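Local coordinates for dihydroorotase (PDB 3PNU), which probably catalyses, with two zinc ions per subunit, the reversible cyclization of carbamoyl aspartate to dihydroorotate in pyrimidine biosynthesis, at residues Cys68-Leu73 against Lys109-Gly114; Lys103-Ala108 against Lys139-Ala144. All coordinates share one frame; numbering follows the deposited sequence.

Interaction 1: residues Cys68-Leu73 against Lys109-Gly114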
loop_
_atom_site.group_PDB
_atom_site.type_symbol
_atom_site.label_atom_id
_atom_site.label_comp_id
_atom_site.label_asym_id
_atom_site.label_seq_id
_atom_site.Cartn_x
_atom_site.Cartn_y
_atom_site.Cartn_z
ATOM N N CYS A 68 -5.144 -26.790 17.446
ATOM C CA CYS A 68 -5.137 -28.008 16.628
ATOM C C CYS A 68 -5.603 -29.269 17.371
ATOM O O CYS A 68 -5.389 -30.384 16.888
ATOM C CB CYS A 68 -3.746 -28.236 16.013
ATOM S SG CYS A 68 -3.230 -26.974 14.776
ATOM N N ASN A 69 -6.232 -29.104 18.537
ATOM C CA ASN A 69 -6.783 -30.251 19.282
ATOM C C ASN A 69 -7.941 -29.810 20.172
ATOM O O ASN A 69 -8.021 -28.646 20.566
ATOM C CB ASN A 69 -5.696 -31.009 20.065
ATOM C CG ASN A 69 -5.108 -30.198 21.200
ATOM O OD1 ASN A 69 -5.827 -29.712 22.078
ATOM N ND2 ASN A 69 -3.787 -30.070 21.204
ATOM N N LEU A 70 -8.836 -30.747 20.481
ATOM C CA LEU A 70 -10.052 -30.453 21.268
ATOM C C LEU A 70 -9.814 -29.893 22.656
ATOM O O LEU A 70 -10.534 -28.988 23.101
ATOM C CB LEU A 70 -10.919 -31.699 21.365
ATOM C CG LEU A 70 -11.486 -32.183 20.026
ATOM C CD1 LEU A 70 -12.141 -33.560 20.147
ATOM C CD2 LEU A 70 -12.462 -31.153 19.468
ATOM N N GLU A 71 -8.796 -30.420 23.334
ATOM C CA GLU A 71 -8.470 -29.987 24.694
ATOM C C GLU A 71 -8.214 -28.496 24.754
ATOM O O GLU A 71 -8.789 -27.779 25.574
ATOM C CB GLU A 71 -7.238 -30.742 25.241
ATOM C CG GLU A 71 -7.444 -32.251 25.497
ATOM C CD GLU A 71 -7.663 -33.067 24.224
ATOM O OE1 GLU A 71 -8.316 -34.132 24.321
ATOM O OE2 GLU A 71 -7.202 -32.646 23.135
ATOM N N ASP A 72 -7.341 -28.036 23.870
ATOM C CA ASP A 72 -6.970 -26.629 23.831
ATOM C C ASP A 72 -8.144 -25.761 23.377
ATOM O O ASP A 72 -8.309 -24.638 23.856
ATOM C CB ASP A 72 -5.747 -26.457 22.938
ATOM C CG ASP A 72 -4.565 -27.302 23.408
ATOM O OD1 ASP A 72 -4.448 -27.538 24.634
ATOM O OD2 ASP A 72 -3.750 -27.730 22.561
ATOM N N LEU A 73 -8.966 -26.300 22.472
ATOM C CA LEU A 73 -10.149 -25.588 21.961
ATOM C C LEU A 73 -11.130 -25.377 23.113
ATOM O O LEU A 73 -11.614 -24.267 23.321
ATOM C CB LEU A 73 -10.798 -26.378 20.815
ATOM C CG LEU A 73 -11.969 -25.773 20.030
ATOM C CD1 LEU A 73 -11.527 -24.580 19.202
ATOM C CD2 LEU A 73 -12.569 -26.813 19.116
ATOM N N LYS A 109 -16.818 -32.951 15.480
ATOM C CA LYS A 109 -17.940 -32.346 14.736
ATOM C C LYS A 109 -18.975 -31.550 15.538
ATOM O O LYS A 109 -19.544 -30.579 15.026
ATOM C CB LYS A 109 -18.670 -33.413 13.914
ATOM C CG LYS A 109 -19.416 -34.434 14.730
ATOM C CD LYS A 109 -20.012 -35.528 13.844
ATOM C CE LYS A 109 -20.811 -36.551 14.656
ATOM N NZ LYS A 109 -21.941 -35.884 15.384
ATOM N N ASP A 110 -19.229 -31.966 16.774
ATOM C CA ASP A 110 -20.208 -31.297 17.617
ATOM C C ASP A 110 -19.568 -30.265 18.498
ATOM O O ASP A 110 -20.266 -29.477 19.107
ATOM C CB ASP A 110 -20.969 -32.322 18.446
ATOM C CG ASP A 110 -21.738 -33.305 17.574
ATOM O OD1 ASP A 110 -22.406 -32.851 16.619
ATOM O OD2 ASP A 110 -21.678 -34.523 17.841
ATOM N N GLU A 111 -18.240 -30.260 18.570
ATOM C CA GLU A 111 -17.512 -29.249 19.354
ATOM C C GLU A 111 -17.122 -28.034 18.510
ATOM O O GLU A 111 -16.915 -26.940 19.044
ATOM C CB GLU A 111 -16.215 -29.833 19.923
ATOM C CG GLU A 111 -16.404 -31.018 20.830
ATOM C CD GLU A 111 -17.286 -30.702 22.017
ATOM O OE1 GLU A 111 -17.275 -29.541 22.506
ATOM O OE2 GLU A 111 -17.991 -31.629 22.453
ATOM N N ILE A 112 -17.009 -28.215 17.195
ATOM C CA ILE A 112 -16.566 -27.123 16.335
ATOM C C ILE A 112 -17.547 -26.746 15.255
ATOM O O ILE A 112 -18.291 -27.588 14.741
ATOM C CB ILE A 112 -15.237 -27.468 15.620
ATOM C CG1 ILE A 112 -15.457 -28.561 14.553
ATOM C CG2 ILE A 112 -14.191 -27.870 16.629
ATOM C CD1 ILE A 112 -14.175 -29.011 13.838
ATOM N N PHE A 113 -17.508 -25.462 14.913
ATOM C CA PHE A 113 -18.317 -24.910 13.862
ATOM C C PHE A 113 -17.681 -25.164 12.497
ATOM O O PHE A 113 -18.367 -25.478 11.546
ATOM C CB PHE A 113 -18.481 -23.416 14.035
ATOM C CG PHE A 113 -19.317 -22.816 12.975
ATOM C CD1 PHE A 113 -20.685 -22.862 13.066
ATOM C CD2 PHE A 113 -18.742 -22.255 11.851
ATOM C CE1 PHE A 113 -21.466 -22.328 12.075
ATOM C CE2 PHE A 113 -19.516 -21.715 10.858
ATOM C CZ PHE A 113 -20.874 -21.751 10.961
ATOM N N GLY A 114 -16.368 -24.989 12.407
ATOM C CA GLY A 114 -15.630 -25.214 11.155
ATOM C C GLY A 114 -14.127 -25.334 11.356
ATOM O O GLY A 114 -13.618 -25.211 12.476
#

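Interaction 2: residues Lys103-Ala108 against Lys139-Ala144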
loop_
_atom_site.group_PDB
_atom_site.type_symbol
_atom_site.label_atom_id
_atom_site.label_comp_id
_atom_site.label_asym_id
_atom_site.label_seq_id
_atom_site.Cartn_x
_atom_site.Cartn_y
_atom_site.Cartn_z
ATOM N N LYS A 103 -11.365 -40.295 12.075
ATOM C CA LYS A 103 -11.578 -40.574 13.492
ATOM C C LYS A 103 -11.526 -39.294 14.321
ATOM O O LYS A 103 -12.392 -39.054 15.158
ATOM C CB LYS A 103 -10.570 -41.614 14.015
ATOM C CG LYS A 103 -10.767 -41.968 15.486
ATOM C CD LYS A 103 -9.986 -43.210 15.945
ATOM C CE LYS A 103 -10.445 -43.617 17.357
ATOM N NZ LYS A 103 -9.840 -44.890 17.846
ATOM N N PHE A 104 -10.527 -38.459 14.094
ATOM C CA PHE A 104 -10.434 -37.223 14.868
ATOM C C PHE A 104 -11.577 -36.255 14.569
ATOM O O PHE A 104 -12.092 -35.581 15.474
ATOM C CB PHE A 104 -9.108 -36.514 14.627
ATOM C CG PHE A 104 -9.040 -35.157 15.266
ATOM C CD1 PHE A 104 -8.554 -35.004 16.549
ATOM C CD2 PHE A 104 -9.494 -34.034 14.589
ATOM C CE1 PHE A 104 -8.498 -33.754 17.143
ATOM C CE2 PHE A 104 -9.442 -32.786 15.177
ATOM C CZ PHE A 104 -8.941 -32.647 16.459
ATOM N N LEU A 105 -11.955 -36.178 13.295
ATOM C CA LEU A 105 -13.023 -35.283 12.869
ATOM C C LEU A 105 -14.362 -35.702 13.455
ATOM O O LEU A 105 -15.144 -34.846 13.865
ATOM C CB LEU A 105 -13.105 -35.209 11.340
ATOM C CG LEU A 105 -11.943 -34.493 10.634
ATOM C CD1 LEU A 105 -12.039 -34.647 9.115
ATOM C CD2 LEU A 105 -11.902 -33.038 11.022
ATOM N N TYR A 106 -14.624 -37.009 13.502
ATOM C CA TYR A 106 -15.884 -37.501 14.061
ATOM C C TYR A 106 -16.067 -37.115 15.533
ATOM O O TYR A 106 -17.177 -36.857 15.971
ATOM C CB TYR A 106 -16.023 -39.023 13.909
ATOM C CG TYR A 106 -17.287 -39.555 14.578
ATOM C CD1 TYR A 106 -18.503 -39.580 13.897
ATOM C CD2 TYR A 106 -17.265 -40.009 15.899
ATOM C CE1 TYR A 106 -19.657 -40.051 14.510
ATOM C CE2 TYR A 106 -18.411 -40.479 16.516
ATOM C CZ TYR A 106 -19.602 -40.502 15.819
ATOM O OH TYR A 106 -20.746 -40.970 16.432
ATOM N N SER A 107 -14.979 -37.071 16.288
ATOM C CA SER A 107 -15.062 -36.707 17.690
ATOM C C SER A 107 -15.187 -35.204 17.893
ATOM O O SER A 107 -15.593 -34.760 18.965
ATOM C CB SER A 107 -13.828 -37.204 18.442
ATOM O OG SER A 107 -12.664 -36.513 18.030
ATOM N N ALA A 108 -14.849 -34.415 16.874
ATOM C CA ALA A 108 -14.884 -32.952 16.987
ATOM C C ALA A 108 -16.091 -32.256 16.349
ATOM O O ALA A 108 -16.365 -31.103 16.664
ATOM C CB ALA A 108 -13.600 -32.378 16.397
ATOM N N LYS A 139 -7.180 -35.018 0.310
ATOM C CA LYS A 139 -8.401 -35.810 0.141
ATOM C C LYS A 139 -9.029 -36.468 1.376
ATOM O O LYS A 139 -10.215 -36.263 1.650
ATOM C CB LYS A 139 -8.250 -36.839 -0.995
ATOM C CG LYS A 139 -9.502 -37.695 -1.204
ATOM C CD LYS A 139 -9.532 -38.408 -2.556
ATOM C CE LYS A 139 -9.826 -37.437 -3.701
ATOM N NZ LYS A 139 -9.878 -38.115 -5.036
ATOM N N PRO A 140 -8.256 -37.252 2.132
ATOM C CA PRO A 140 -8.902 -37.908 3.285
ATOM C C PRO A 140 -9.639 -36.936 4.210
ATOM O O PRO A 140 -10.787 -37.177 4.580
ATOM C CB PRO A 140 -7.725 -38.578 4.012
ATOM C CG PRO A 140 -6.682 -38.763 2.945
ATOM C CD PRO A 140 -6.819 -37.558 2.056
ATOM N N THR A 141 -8.968 -35.849 4.568
ATOM C CA THR A 141 -9.534 -34.845 5.451
ATOM C C THR A 141 -10.760 -34.137 4.878
ATOM O O THR A 141 -11.789 -34.040 5.549
ATOM C CB THR A 141 -8.502 -33.797 5.756
ATOM O OG1 THR A 141 -7.312 -34.445 6.215
ATOM C CG2 THR A 141 -9.027 -32.793 6.810
ATOM N N LEU A 142 -10.671 -33.650 3.641
ATOM C CA LEU A 142 -11.802 -32.925 3.049
ATOM C C LEU A 142 -13.019 -33.815 2.798
ATOM O O LEU A 142 -14.170 -33.330 2.817
ATOM C CB LEU A 142 -11.382 -32.184 1.773
ATOM C CG LEU A 142 -10.292 -31.117 1.964
ATOM C CD1 LEU A 142 -10.035 -30.407 0.650
ATOM C CD2 LEU A 142 -10.664 -30.129 3.025
ATOM N N GLU A 143 -12.779 -35.106 2.561
ATOM C CA GLU A 143 -13.880 -36.047 2.359
ATOM C C GLU A 143 -14.594 -36.337 3.665
ATOM O O GLU A 143 -15.807 -36.432 3.689
ATOM C CB GLU A 143 -13.416 -37.337 1.689
ATOM C CG GLU A 143 -13.152 -37.156 0.202
ATOM C CD GLU A 143 -12.837 -38.468 -0.523
ATOM O OE1 GLU A 143 -12.501 -39.481 0.155
ATOM O OE2 GLU A 143 -12.922 -38.478 -1.777
ATOM N N ALA A 144 -13.840 -36.482 4.743
ATOM C CA ALA A 144 -14.430 -36.703 6.057
ATOM C C ALA A 144 -15.239 -35.453 6.407
ATOM O O ALA A 144 -16.389 -35.554 6.867
ATOM C CB ALA A 144 -13.366 -36.957 7.094
#

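Interaction 1: residues Cys68-Leu73 against Lys109-Gly114
Leu-70 and Leu-73, one helical turn apart, turn their branched ends to Glu-111 and Ile-112, and the contact between the two segments is apolar. CD2 of Leu-70 lies 4.0 Å from CB of Glu-111 and only slightly farther from its CG, so the leucine meets the aliphatic root of the glutamate, the two side chains crossing at about a right angle. Leu-73, with CG anti to the backbone N (chi1 -174°), sends CD2 to the CG2 branch of Ile-112, again nearly perpendicular; their modelled separation is too short to be trusted in detail.

The side-chain polar bonds here link residues of the same segment. Asn-69 is the N-cap of the helix: its OD1 accepts from Asp-72 N at 2.9 Å, an almost straight bond (169°) that ties down a backbone N-H of the first turn. A weak bond from Asn-69 ND2 to Asp-72 OD2 (2.7 Å) adds to this. On the other segment, Lys-109 NZ and Asp-110 OD2 form a salt bridge of 2.8 Å between consecutive residues.

The contact joins the start of helix 70-84 to the loop that follows helix 102-108, in the TIM barrel of this metallo-dependent hydrolase. Leu-70 also packs on Ser-107 and Ala-108 of that helix, while Leu-73 reaches Met-93 of strand 90-93, and Phe-113 and Gly-114 bond through their backbones to Met-93 and Leu-95.

Interaction 2: residues Lys103-Ala108 against Lys139-Ala144
Leu-105 is the one residue of segment 103-108 that reaches segment 139-144, and its CD1 methyl does the touching. Its CG lies beside the backbone N and anti to the carbonyl carbon (chi1 -70°), and the next torsion, extended at 172°, carries CD1 forward to the facing helix. There the methyl meets CB of Ala-144 at 3.3 Å, a close approach at this resolution. The alanine side chain is a single methyl pointing back toward the leucine, which lets the backbones come near: the CA atoms of Leu-105 and Ala-144 are 7.1 Å apart. The same CD1 stands 3.6 Å from the carbonyl O of Thr-141 and 4.2 Å from its CG2, so that one leucine tip packs against residues one turn apart on helix 135-147.

Hydrogen bonding is confined to each helix or directed elsewhere. Near the end of its segment, Ser-107 OG donates to the carbonyl O of Phe-104 at 2.8 Å, with the donor tilted 32° from the carbonyl plane; Ala-108 N also bonds weakly to that oxygen. Thr-141 presents its methyl to Leu-105, while its OG1 is hydrogen-bonded to the backbone O of Tyr-100.

Leu-105 touches Ile-115 and Leu-148 as well, extending the apolar surroundings beyond the two helices. This is a helix-helix contact in the TIM-barrel fold, away from the annotated sites. With its three participants buried and no polar group paired across it, the contact holds the helices together by van der Waals packing and exclusion of water, without the directional constraint of a hydrogen bond or salt bridge.

Interactions 1 and 2 have centres about 12 Å apart, on the same side of the chain's centre, and their segments alternate along the sequence: 68-73, 103-108, 109-114, 139-144. The middle two are continuous, so the run 103-114 packs against the start of helix 70-84 through its loop and through Ser-107 and Ala-108, and against helix 135-147 through Leu-105. The contacts also meet directly, with Leu-70 CD2 3.5 Å from Ala-108 CB. Together they join successive helical elements at the periphery of the TIM barrel. Interaction 2 lies away from the annotated sites, whereas Leu-73 in interaction 1 is about 11 Å, between side chains, from the predicted substrate-binding residues Leu-37 and Asn-62.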